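Long-range contacts in putative amidohydrolase (Unidentified, PDB 3FEQ), which probably hydrolyses dipeptides ending in proline, acting as a zinc-dependent prolidase of the amidohydrolase superfamily: residues C[7-12]-C[47-52]; C[73-78]-C[323-328]; C[253-258]-C[309-314]. One frame throughout, in Å; residues are numbered along the deposited sequence.

Interaction 1 of 3, residues C[7-12]-C[47-52]; sequences VLQGGN and AQAIDV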
ATOM      1  N   VAL C   7      37.023   2.735  49.828  1.00 61.55           N
ATOM      2  CA  VAL C   7      37.541   1.511  50.401  1.00 62.14           C
ATOM      3  C   VAL C   7      36.482   0.788  51.214  1.00 61.03           C
ATOM      4  O   VAL C   7      35.960   1.330  52.188  1.00 63.30           O
ATOM      5  CB  VAL C   7      38.754   1.791  51.303  1.00 63.06           C
ATOM      6  CG1 VAL C   7      39.172   0.519  52.040  1.00 67.83           C
ATOM      7  CG2 VAL C   7      39.907   2.349  50.484  1.00 55.95           C
ATOM      8  N   LEU C   8      36.179  -0.442  50.818  1.00 56.45           N
ATOM      9  CA  LEU C   8      35.526  -1.373  51.722  1.00 66.78           C
ATOM     10  C   LEU C   8      36.591  -2.045  52.566  1.00 68.94           C
ATOM     11  O   LEU C   8      37.424  -2.776  52.033  1.00 69.15           O
ATOM     12  CB  LEU C   8      34.764  -2.446  50.950  1.00 71.94           C
ATOM     13  CG  LEU C   8      33.570  -2.093  50.063  1.00 69.81           C
ATOM     14  CD1 LEU C   8      32.834  -0.871  50.577  1.00 72.63           C
ATOM     15  CD2 LEU C   8      34.003  -1.897  48.624  1.00 74.11           C
ATOM     16  N   GLN C   9      36.548  -1.819  53.876  1.00 67.81           N
ATOM     17  CA  GLN C   9      37.636  -2.230  54.754  1.00 68.54           C
ATOM     18  C   GLN C   9      37.296  -3.381  55.697  1.00 66.81           C
ATOM     19  O   GLN C   9      36.250  -3.379  56.352  1.00 61.77           O
ATOM     20  CB  GLN C   9      38.184  -1.038  55.530  1.00 69.54           C
ATOM     21  CG  GLN C   9      37.126  -0.139  56.123  1.00 83.89           C
ATOM     22  CD  GLN C   9      37.712   1.145  56.669  1.00 93.86           C
ATOM     23  OE1 GLN C   9      38.791   1.578  56.251  1.00 97.16           O
ATOM     24  NE2 GLN C   9      37.003   1.767  57.609  1.00 92.03           N
ATOM     25  N   GLY C  10      38.193  -4.367  55.742  1.00 65.98           N
ATOM     26  CA  GLY C  10      38.111  -5.470  56.696  1.00 71.11           C
ATOM     27  C   GLY C  10      37.024  -6.467  56.361  1.00 74.87           C
ATOM     28  O   GLY C  10      36.507  -7.154  57.250  1.00 80.32           O
ATOM     29  N   GLY C  11      36.679  -6.544  55.077  1.00 70.02           N
ATOM     30  CA  GLY C  11      35.647  -7.456  54.602  1.00 68.96           C
ATOM     31  C   GLY C  11      36.164  -8.867  54.410  1.00 69.91           C
ATOM     32  O   GLY C  11      37.374  -9.084  54.330  1.00 70.74           O
ATOM     33  N   ASN C  12      35.249  -9.829  54.352  1.00 67.01           N
ATOM     34  CA  ASN C  12      35.605 -11.190  53.984  1.00 65.81           C
ATOM     35  C   ASN C  12      35.302 -11.428  52.511  1.00 61.70           C
ATOM     36  O   ASN C  12      34.173 -11.719  52.130  1.00 64.68           O
ATOM     37  CB  ASN C  12      34.872 -12.195  54.869  1.00 70.39           C
ATOM     38  CG  ASN C  12      34.798 -11.748  56.313  1.00 70.72           C
ATOM     39  OD1 ASN C  12      33.721 -11.695  56.900  1.00 76.27           O
ATOM     40  ND2 ASN C  12      35.942 -11.409  56.889  1.00 75.44           N
ATOM     41  N   ALA C  47      40.195   9.096  50.818  1.00107.98           N
ATOM     42  CA  ALA C  47      39.271   8.100  50.287  1.00103.49           C
ATOM     43  C   ALA C  47      37.865   8.301  50.840  1.00101.98           C
ATOM     44  O   ALA C  47      37.604   9.262  51.565  1.00106.17           O
ATOM     45  CB  ALA C  47      39.770   6.697  50.598  1.00105.84           C
ATOM     46  N   GLN C  48      36.962   7.390  50.493  1.00 97.82           N
ATOM     47  CA  GLN C  48      35.617   7.392  51.056  1.00 97.12           C
ATOM     48  C   GLN C  48      35.196   5.989  51.484  1.00 93.98           C
ATOM     49  O   GLN C  48      34.925   5.129  50.647  1.00 95.69           O
ATOM     50  CB  GLN C  48      34.614   7.955  50.045  1.00 98.79           C
ATOM     51  CG  GLN C  48      33.221   8.175  50.611  1.00105.68           C
ATOM     52  CD  GLN C  48      32.634   9.513  50.209  1.00112.77           C
ATOM     53  OE1 GLN C  48      33.039  10.559  50.717  1.00118.15           O
ATOM     54  NE2 GLN C  48      31.673   9.488  49.293  1.00115.39           N
ATOM     55  N   ALA C  49      35.145   5.767  52.794  1.00 92.05           N
ATOM     56  CA  ALA C  49      35.386   4.475  53.344  1.00 91.13           C
ATOM     57  C   ALA C  49      34.156   3.923  54.000  1.00 86.59           C
ATOM     58  O   ALA C  49      33.310   4.663  54.439  1.00 84.11           O
ATOM     59  CB  ALA C  49      36.480   4.552  54.302  1.00 96.81           C
ATOM     60  N   ILE C  50      34.078   2.606  54.085  1.00 79.22           N
ATOM     61  CA  ILE C  50      32.869   1.946  54.539  1.00 75.93           C
ATOM     62  C   ILE C  50      33.281   0.698  55.313  1.00 80.41           C
ATOM     63  O   ILE C  50      33.967  -0.171  54.772  1.00 81.54           O
ATOM     64  CB  ILE C  50      31.965   1.576  53.353  1.00 73.32           C
ATOM     65  CG1 ILE C  50      31.593   2.830  52.561  1.00 75.35           C
ATOM     66  CG2 ILE C  50      30.709   0.879  53.831  1.00 69.33           C
ATOM     67  CD1 ILE C  50      31.240   2.565  51.116  1.00 68.52           C
ATOM     68  N   ASP C  51      32.912   0.637  56.592  1.00 82.44           N
ATOM     69  CA  ASP C  51      33.381  -0.435  57.469  1.00 83.79           C
ATOM     70  C   ASP C  51      32.583  -1.711  57.263  1.00 80.50           C
ATOM     71  O   ASP C  51      31.390  -1.777  57.560  1.00 77.97           O
ATOM     72  CB  ASP C  51      33.351  -0.010  58.941  1.00 89.50           C
ATOM     73  CG  ASP C  51      34.310  -0.821  59.805  1.00 97.61           C
ATOM     74  OD1 ASP C  51      33.858  -1.779  60.464  1.00 99.82           O
ATOM     75  OD2 ASP C  51      35.520  -0.509  59.819  1.00107.14           O
ATOM     76  N   VAL C  52      33.266  -2.724  56.745  1.00 80.31           N
ATOM     77  CA  VAL C  52      32.644  -3.986  56.405  1.00 82.14           C
ATOM     78  C   VAL C  52      33.242  -5.099  57.251  1.00 85.26           C
ATOM     79  O   VAL C  52      33.722  -6.106  56.732  1.00 83.61           O
ATOM     80  CB  VAL C  52      32.853  -4.301  54.926  1.00 83.97           C
ATOM     81  CG1 VAL C  52      31.918  -5.411  54.490  1.00 97.65           C
ATOM     82  CG2 VAL C  52      32.619  -3.057  54.087  1.00 76.92           C
TER

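Interaction 2 of 3, residues C[73-78]-C[323-328]; sequences ANLGVN and DLLGEM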
ATOM      1  N   ALA C  73       1.426 -10.843  34.708  1.00 50.27           N
ATOM      2  CA  ALA C  73       1.664 -12.251  34.381  1.00 50.16           C
ATOM      3  C   ALA C  73       1.037 -12.724  33.071  1.00 51.70           C
ATOM      4  O   ALA C  73       1.441 -13.738  32.509  1.00 57.01           O
ATOM      5  CB  ALA C  73       1.211 -13.137  35.536  1.00 43.84           C
ATOM      6  N   ASN C  74       0.029 -12.007  32.598  1.00 56.27           N
ATOM      7  CA  ASN C  74      -0.507 -12.235  31.264  1.00 55.99           C
ATOM      8  C   ASN C  74       0.298 -11.433  30.229  1.00 56.57           C
ATOM      9  O   ASN C  74       0.149 -10.211  30.114  1.00 57.65           O
ATOM     10  CB  ASN C  74      -1.989 -11.842  31.233  1.00 57.17           C
ATOM     11  CG  ASN C  74      -2.713 -12.352  30.002  1.00 62.52           C
ATOM     12  OD1 ASN C  74      -2.152 -12.418  28.902  1.00 64.88           O
ATOM     13  ND2 ASN C  74      -3.982 -12.689  30.178  1.00 66.99           N
ATOM     14  N   LEU C  75       1.153 -12.121  29.479  1.00 51.69           N
ATOM     15  CA  LEU C  75       2.026 -11.442  28.520  1.00 50.48           C
ATOM     16  C   LEU C  75       1.280 -10.901  27.314  1.00 49.46           C
ATOM     17  O   LEU C  75       1.750  -9.973  26.651  1.00 50.77           O
ATOM     18  CB  LEU C  75       3.163 -12.353  28.057  1.00 50.20           C
ATOM     19  CG  LEU C  75       4.224 -12.754  29.084  1.00 50.66           C
ATOM     20  CD1 LEU C  75       5.223 -13.722  28.459  1.00 56.89           C
ATOM     21  CD2 LEU C  75       4.931 -11.546  29.676  1.00 33.18           C
ATOM     22  N   GLY C  76       0.140 -11.509  27.007  1.00 52.47           N
ATOM     23  CA  GLY C  76      -0.775 -10.948  26.022  1.00 50.13           C
ATOM     24  C   GLY C  76      -1.222  -9.557  26.421  1.00 46.81           C
ATOM     25  O   GLY C  76      -1.017  -8.601  25.684  1.00 43.85           O
ATOM     26  N   VAL C  77      -1.790  -9.441  27.618  1.00 49.99           N
ATOM     27  CA  VAL C  77      -2.312  -8.167  28.100  1.00 51.81           C
ATOM     28  C   VAL C  77      -1.188  -7.212  28.504  1.00 50.24           C
ATOM     29  O   VAL C  77      -1.364  -5.997  28.484  1.00 52.31           O
ATOM     30  CB  VAL C  77      -3.346  -8.360  29.251  1.00 52.40           C
ATOM     31  CG1 VAL C  77      -2.696  -8.219  30.605  1.00 50.26           C
ATOM     32  CG2 VAL C  77      -4.486  -7.362  29.123  1.00 54.29           C
ATOM     33  N   ASN C  78      -0.024  -7.765  28.833  1.00 45.68           N
ATOM     34  CA  ASN C  78       1.171  -6.952  29.030  1.00 43.73           C
ATOM     35  C   ASN C  78       1.549  -6.187  27.767  1.00 42.27           C
ATOM     36  O   ASN C  78       1.898  -5.009  27.834  1.00 44.60           O
ATOM     37  CB  ASN C  78       2.353  -7.808  29.486  1.00 40.09           C
ATOM     38  CG  ASN C  78       3.385  -7.007  30.239  1.00 41.49           C
ATOM     39  OD1 ASN C  78       3.303  -6.858  31.459  1.00 52.40           O
ATOM     40  ND2 ASN C  78       4.349  -6.461  29.518  1.00 33.86           N
ATOM     41  N   ASP C 323      13.158 -15.419  35.370  1.00 49.27           N
ATOM     42  CA  ASP C 323      12.063 -15.370  34.395  1.00 46.13           C
ATOM     43  C   ASP C 323      10.718 -15.173  35.080  1.00 45.63           C
ATOM     44  O   ASP C 323       9.717 -15.736  34.666  1.00 51.80           O
ATOM     45  CB  ASP C 323      12.046 -16.643  33.535  1.00 50.03           C
ATOM     46  CG  ASP C 323      11.235 -16.494  32.247  1.00 59.66           C
ATOM     47  OD1 ASP C 323      11.343 -15.453  31.563  1.00 65.05           O
ATOM     48  OD2 ASP C 323      10.528 -17.458  31.888  1.00 59.94           O
ATOM     49  N   LEU C 324      10.689 -14.371  36.132  1.00 45.20           N
ATOM     50  CA  LEU C 324       9.435 -14.138  36.840  1.00 47.25           C
ATOM     51  C   LEU C 324       8.584 -13.047  36.188  1.00 46.14           C
ATOM     52  O   LEU C 324       9.109 -12.096  35.615  1.00 54.99           O
ATOM     53  CB  LEU C 324       9.704 -13.822  38.310  1.00 47.86           C
ATOM     54  CG  LEU C 324      10.383 -14.949  39.086  1.00 44.75           C
ATOM     55  CD1 LEU C 324      11.188 -14.383  40.227  1.00 34.01           C
ATOM     56  CD2 LEU C 324       9.371 -15.989  39.580  1.00 32.49           C
ATOM     57  N   LEU C 325       7.265 -13.190  36.278  1.00 47.66           N
ATOM     58  CA  LEU C 325       6.343 -12.227  35.676  1.00 41.35           C
ATOM     59  C   LEU C 325       5.511 -11.565  36.745  1.00 40.21           C
ATOM     60  O   LEU C 325       5.162 -12.197  37.741  1.00 41.42           O
ATOM     61  CB  LEU C 325       5.415 -12.911  34.670  1.00 38.28           C
ATOM     62  CG  LEU C 325       6.076 -13.936  33.747  1.00 46.49           C
ATOM     63  CD1 LEU C 325       5.023 -14.645  32.930  1.00 38.31           C
ATOM     64  CD2 LEU C 325       7.177 -13.318  32.862  1.00 39.58           C
ATOM     65  N   GLY C 326       5.202 -10.289  36.534  1.00 38.42           N
ATOM     66  CA  GLY C 326       4.254  -9.577  37.374  1.00 35.32           C
ATOM     67  C   GLY C 326       4.690  -9.485  38.820  1.00 43.04           C
ATOM     68  O   GLY C 326       5.861  -9.266  39.117  1.00 47.65           O
ATOM     69  N   GLU C 327       3.746  -9.662  39.731  1.00 46.72           N
ATOM     70  CA  GLU C 327       4.028  -9.472  41.143  1.00 56.49           C
ATOM     71  C   GLU C 327       4.863 -10.616  41.703  1.00 60.39           C
ATOM     72  O   GLU C 327       5.529 -10.463  42.726  1.00 70.09           O
ATOM     73  CB  GLU C 327       2.739  -9.302  41.934  1.00 54.70           C
ATOM     74  CG  GLU C 327       1.565 -10.034  41.337  1.00 77.42           C
ATOM     75  CD  GLU C 327       0.861  -9.248  40.241  1.00 91.92           C
ATOM     76  OE1 GLU C 327       0.933  -9.670  39.068  1.00 91.36           O
ATOM     77  OE2 GLU C 327       0.238  -8.210  40.551  1.00 99.77           O
ATOM     78  N   MET C 328       4.891 -11.733  40.982  1.00 56.29           N
ATOM     79  CA  MET C 328       5.808 -12.824  41.287  1.00 48.60           C
ATOM     80  C   MET C 328       7.279 -12.431  41.117  1.00 44.69           C
ATOM     81  O   MET C 328       8.179 -13.266  41.255  1.00 42.88           O
ATOM     82  CB  MET C 328       5.477 -14.040  40.424  1.00 44.78           C
ATOM     83  CG  MET C 328       4.149 -14.692  40.768  1.00 42.97           C
ATOM     84  SD  MET C 328       3.726 -15.952  39.557  1.00 50.99           S
ATOM     85  CE  MET C 328       2.976 -14.960  38.272  1.00 52.59           C
TER
HETATM   86  O   HOH W   1      -0.396 -10.258  36.580  1.00 14.93           O

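Interaction 3 of 3, residues C[253-258]-C[309-314]; sequences NLVDEA and EIYANA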
ATOM      1  N   ASN C 253      14.298 -27.473  30.529  1.00 46.81           N
ATOM      2  CA  ASN C 253      13.815 -28.347  31.594  1.00 46.17           C
ATOM      3  C   ASN C 253      13.721 -29.807  31.196  1.00 53.04           C
ATOM      4  O   ASN C 253      13.710 -30.680  32.062  1.00 60.04           O
ATOM      5  CB  ASN C 253      12.446 -27.887  32.076  1.00 41.73           C
ATOM      6  CG  ASN C 253      12.480 -26.518  32.703  1.00 51.11           C
ATOM      7  OD1 ASN C 253      13.145 -25.606  32.208  1.00 60.51           O
ATOM      8  ND2 ASN C 253      11.745 -26.355  33.797  1.00 44.47           N
ATOM      9  N   LEU C 254      13.626 -30.072  29.895  1.00 48.12           N
ATOM     10  CA  LEU C 254      13.391 -31.428  29.419  1.00 44.43           C
ATOM     11  C   LEU C 254      14.535 -31.979  28.558  1.00 51.13           C
ATOM     12  O   LEU C 254      14.288 -32.612  27.529  1.00 57.10           O
ATOM     13  CB  LEU C 254      12.047 -31.516  28.679  1.00 36.98           C
ATOM     14  CG  LEU C 254      10.774 -31.105  29.445  1.00 44.95           C
ATOM     15  CD1 LEU C 254       9.503 -31.465  28.702  1.00 27.95           C
ATOM     16  CD2 LEU C 254      10.710 -31.689  30.845  1.00 49.64           C
ATOM     17  N   VAL C 255      15.778 -31.762  28.987  1.00 48.82           N
ATOM     18  CA  VAL C 255      16.935 -32.377  28.321  1.00 53.91           C
ATOM     19  C   VAL C 255      16.984 -33.877  28.523  1.00 56.20           C
ATOM     20  O   VAL C 255      16.511 -34.384  29.542  1.00 59.95           O
ATOM     21  CB  VAL C 255      18.257 -31.870  28.892  1.00 56.92           C
ATOM     22  CG1 VAL C 255      18.988 -30.989  27.890  1.00 49.41           C
ATOM     23  CG2 VAL C 255      18.026 -31.196  30.229  1.00 63.63           C
ATOM     24  N   ASP C 256      17.592 -34.572  27.561  1.00 58.63           N
ATOM     25  CA  ASP C 256      18.192 -35.886  27.792  1.00 64.92           C
ATOM     26  C   ASP C 256      19.702 -35.705  27.826  1.00 65.54           C
ATOM     27  O   ASP C 256      20.211 -34.670  27.380  1.00 69.41           O
ATOM     28  CB  ASP C 256      17.805 -36.859  26.672  1.00 71.38           C
ATOM     29  CG  ASP C 256      17.796 -36.199  25.294  1.00 79.11           C
ATOM     30  OD1 ASP C 256      18.825 -35.609  24.899  1.00 83.02           O
ATOM     31  OD2 ASP C 256      16.758 -36.278  24.600  1.00 81.62           O
ATOM     32  N   GLU C 257      20.428 -36.709  28.320  1.00 62.08           N
ATOM     33  CA  GLU C 257      21.879 -36.585  28.408  1.00 61.37           C
ATOM     34  C   GLU C 257      22.524 -36.571  27.033  1.00 57.87           C
ATOM     35  O   GLU C 257      23.670 -36.153  26.887  1.00 66.21           O
ATOM     36  CB  GLU C 257      22.516 -37.636  29.328  1.00 62.82           C
ATOM     37  CG  GLU C 257      22.256 -39.070  28.943  1.00 86.38           C
ATOM     38  CD  GLU C 257      21.042 -39.640  29.648  1.00108.12           C
ATOM     39  OE1 GLU C 257      19.902 -39.292  29.260  1.00116.37           O
ATOM     40  OE2 GLU C 257      21.229 -40.437  30.592  1.00114.03           O
ATOM     41  N   ALA C 258      21.758 -36.946  26.016  1.00 45.34           N
ATOM     42  CA  ALA C 258      22.222 -36.843  24.642  1.00 51.31           C
ATOM     43  C   ALA C 258      22.442 -35.396  24.249  1.00 53.74           C
ATOM     44  O   ALA C 258      23.489 -35.035  23.696  1.00 58.67           O
ATOM     45  CB  ALA C 258      21.237 -37.475  23.705  1.00 48.94           C
ATOM     46  N   GLU C 309      21.025 -31.853  37.474  1.00 50.19           N
ATOM     47  CA  GLU C 309      21.993 -32.922  37.646  1.00 56.54           C
ATOM     48  C   GLU C 309      22.553 -33.398  36.326  1.00 54.24           C
ATOM     49  O   GLU C 309      23.760 -33.599  36.201  1.00 56.81           O
ATOM     50  CB  GLU C 309      21.376 -34.091  38.393  1.00 60.48           C
ATOM     51  CG  GLU C 309      21.439 -33.928  39.894  1.00 75.82           C
ATOM     52  CD  GLU C 309      20.414 -34.775  40.610  1.00 88.93           C
ATOM     53  OE1 GLU C 309      20.242 -35.952  40.227  1.00 99.28           O
ATOM     54  OE2 GLU C 309      19.785 -34.264  41.560  1.00 92.83           O
ATOM     55  N   ILE C 310      21.677 -33.554  35.341  1.00 47.64           N
ATOM     56  CA  ILE C 310      22.089 -33.927  33.997  1.00 42.50           C
ATOM     57  C   ILE C 310      23.103 -32.942  33.436  1.00 52.18           C
ATOM     58  O   ILE C 310      24.156 -33.348  32.934  1.00 52.14           O
ATOM     59  CB  ILE C 310      20.892 -33.992  33.057  1.00 44.25           C
ATOM     60  CG1 ILE C 310      19.759 -34.798  33.712  1.00 39.43           C
ATOM     61  CG2 ILE C 310      21.328 -34.518  31.691  1.00 44.44           C
ATOM     62  CD1 ILE C 310      18.610 -35.108  32.800  1.00 34.72           C
ATOM     63  N   TYR C 311      22.797 -31.651  33.569  1.00 53.29           N
ATOM     64  CA  TYR C 311      23.694 -30.592  33.119  1.00 53.36           C
ATOM     65  C   TYR C 311      25.059 -30.619  33.814  1.00 54.86           C
ATOM     66  O   TYR C 311      26.096 -30.435  33.166  1.00 58.18           O
ATOM     67  CB  TYR C 311      23.038 -29.225  33.303  1.00 55.66           C
ATOM     68  CG  TYR C 311      21.927 -28.945  32.320  1.00 52.76           C
ATOM     69  CD1 TYR C 311      22.101 -29.175  30.957  1.00 50.17           C
ATOM     70  CD2 TYR C 311      20.712 -28.423  32.746  1.00 49.25           C
ATOM     71  CE1 TYR C 311      21.078 -28.920  30.056  1.00 48.41           C
ATOM     72  CE2 TYR C 311      19.687 -28.169  31.852  1.00 44.42           C
ATOM     73  CZ  TYR C 311      19.878 -28.414  30.513  1.00 46.40           C
ATOM     74  OH  TYR C 311      18.859 -28.176  29.629  1.00 46.53           O
ATOM     75  N   ALA C 312      25.048 -30.826  35.129  1.00 47.05           N
ATOM     76  CA  ALA C 312      26.271 -30.967  35.899  1.00 45.24           C
ATOM     77  C   ALA C 312      27.075 -32.160  35.406  1.00 51.76           C
ATOM     78  O   ALA C 312      28.282 -32.065  35.189  1.00 50.00           O
ATOM     79  CB  ALA C 312      25.945 -31.134  37.357  1.00 44.53           C
ATOM     80  N   ASN C 313      26.387 -33.277  35.207  1.00 55.00           N
ATOM     81  CA  ASN C 313      27.029 -34.511  34.786  1.00 55.68           C
ATOM     82  C   ASN C 313      27.713 -34.410  33.444  1.00 57.85           C
ATOM     83  O   ASN C 313      28.847 -34.844  33.298  1.00 65.93           O
ATOM     84  CB  ASN C 313      26.025 -35.647  34.753  1.00 59.30           C
ATOM     85  CG  ASN C 313      25.612 -36.081  36.128  1.00 65.83           C
ATOM     86  OD1 ASN C 313      26.303 -35.805  37.108  1.00 72.65           O
ATOM     87  ND2 ASN C 313      24.468 -36.742  36.218  1.00 78.11           N
ATOM     88  N   ALA C 314      27.027 -33.837  32.462  1.00 56.87           N
ATOM     89  CA  ALA C 314      27.621 -33.644  31.147  1.00 51.98           C
ATOM     90  C   ALA C 314      28.602 -32.465  31.124  1.00 52.53           C
ATOM     91  O   ALA C 314      29.300 -32.246  30.130  1.00 53.38           O
ATOM     92  CB  ALA C 314      26.546 -33.480  30.093  1.00 51.47           C
TER

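Interaction 1 of 3, residues C[7-12]-C[47-52]
Val7, Leu8 and Gln9 run parallel to Ala49, Ile50 and Asp51 as neighbouring strands, the two short axes approaching to 4.9 Å with 25° between their directions. The ladder steps from one strand to the other and back. Ile50 N donates to Val7 O at 3.0 Å, Ile50 O receives Gln9 N at 3.2 Å, and Gln9 O takes Val52 N at 3.1 Å, so Ile50 is gripped through both its N-H and its carbonyl. On one face, Leu8 and Ile50 lie side by side and point the same way; Leu8 CD1 rests 3.8 Å from Ile50 CB and equally near its CD1. Past the strand, Val52 CG2 packs on Leu8 CB at 3.8 Å. Strand 398-403 also meets this patch, through Leu402 on Leu8 and Tyr400 on Ile50. The other face carries Val7, Ala49, Gln9 and Asp51. There Gln9 reaches across the strand boundary, with CG 3.4 Å from Ile50 O, and its amide crosses the Asp51 carboxylate with the planes 82° apart. The firmer partner of Asp51 is Arg53, in a salt bridge through OD1. At Gly10, where phi is positive, the chain turns a corner, and strand 11-15 goes on to pair with strand 56-66 instead. Strand 5-9 also pairs with strand 20-30, and the whole belongs to the small beta domain that accompanies the metal-binding barrel in many amidohydrolases.

Interaction 2 of 3, residues C[73-78]-C[323-328]
Ala73 and Leu325 meet where two loops at the metal-binding end of the amidohydrolase barrel come together, one following strand 56-66, which holds zinc ligand His65 near its end with the second ligand His67 just past it, the other following the zinc ligand Asp323. The contact is apolar and buried, with no direct hydrogen bond between the segments. Leu325 CB is 3.8 Å from Ala73 CA, and Leu325 CD1 reaches Ala73 O at 3.7 Å. Met328 comes to the methyl of Ala73 with its tip, CE standing 3.7 Å from Ala73 CB; the bend at chi3 (-84°) puts CE there. Leu75 adds a looser touch, CD2 to Leu325 CD2 at 4.3 Å. A water supplies the polar link, accepting from Ala73 N at 2.7 Å and donating to Glu327 OE1 at 2.9 Å. Just beyond Ala73 the chain enters a short helix, with Asn74 as N-cap; its OD1 accepts from Val77 N at 3.3 Å, the donor standing well above the amide plane. The Leu325 side chain is about 6 Å from a zinc ion, which puts this packing close to the metal centre. Backbone hydrogen bonds join Asp323 to His65 and Gly326 to Ala70, while Met328 packs on Ala279 and Leu280 of helix 274-282 and Leu75 leans on Phe145 from a neighbouring loop.

Interaction 3 of 3, residues C[253-258]-C[309-314]
Val255 presents both its methyls to the hydroxyl end of Tyr311. CG2 is 3.2 Å from Tyr311 OH and CG1 is 3.3 Å from the same oxygen. CG2 is also 3.4 Å from Tyr311 CZ, and CG1 lies 3.7 Å from Tyr311 CE1. The two side chains cross obliquely. Beside this pair, Ile310 uses its two branches separately. CD1 lies 3.9 Å from Val255 O, and CG2 meets the start of the next helix, 3.9 Å from Glu257 CA and 4.1 Å from Glu257 CB. Ile310 CG2, anti to the backbone N, is the branch that faces Glu257. No hydrogen bond joins the two segments; side chains of the helix meet both side chains and backbone of 253-258. Segment 253-258 spans the strand-to-helix turn of a beta-alpha-beta crossover, in which strand 248-254 passes into helix 257-266 and the chain returns as the parallel neighbour strand 269-271, the repeating step of a barrel of the TIM type. Zinc ligand His251 lies on that first strand; the Tyr311 side chain itself is about 13 Å from a zinc ion. The phenol is fixed by a hydrogen bond from its OH to Gly252 O, which ties helix 302-314 to the strand itself. Tyr311 also packs on Met263 of helix 257-266, as does Val255, and Ile310 reaches Ala260 one turn on from Glu257. Asp256 is the N-cap of that helix, its OD1 accepting from Ala259 N. Farther back, Asn253 turns away from the contact and gives its ND2 to Val300 O, while its side chain touches Leu274 and Tyr277 of helix 274-282.

From the N terminus, interaction 1 comes first: strand 5-9 pairs with strand 48-51, closing a loop of 34 residues rich in strand before the barrel begins. The chain then enters the amidohydrolase barrel, and interaction 2 opens at 73-78. It closes only at 323-328, joining loops after an early and a late zinc-bearing position of the barrel. Interaction 3 is nested inside that long loop, tying the turn after strand 248-254 to helix 302-314 across 50 mostly helical residues. Interactions 2 and 3 do not touch, their nearest atoms being about 9 Å apart; the nearest atoms of interaction 1, in the separate beta part, are about 26 Å from those of either.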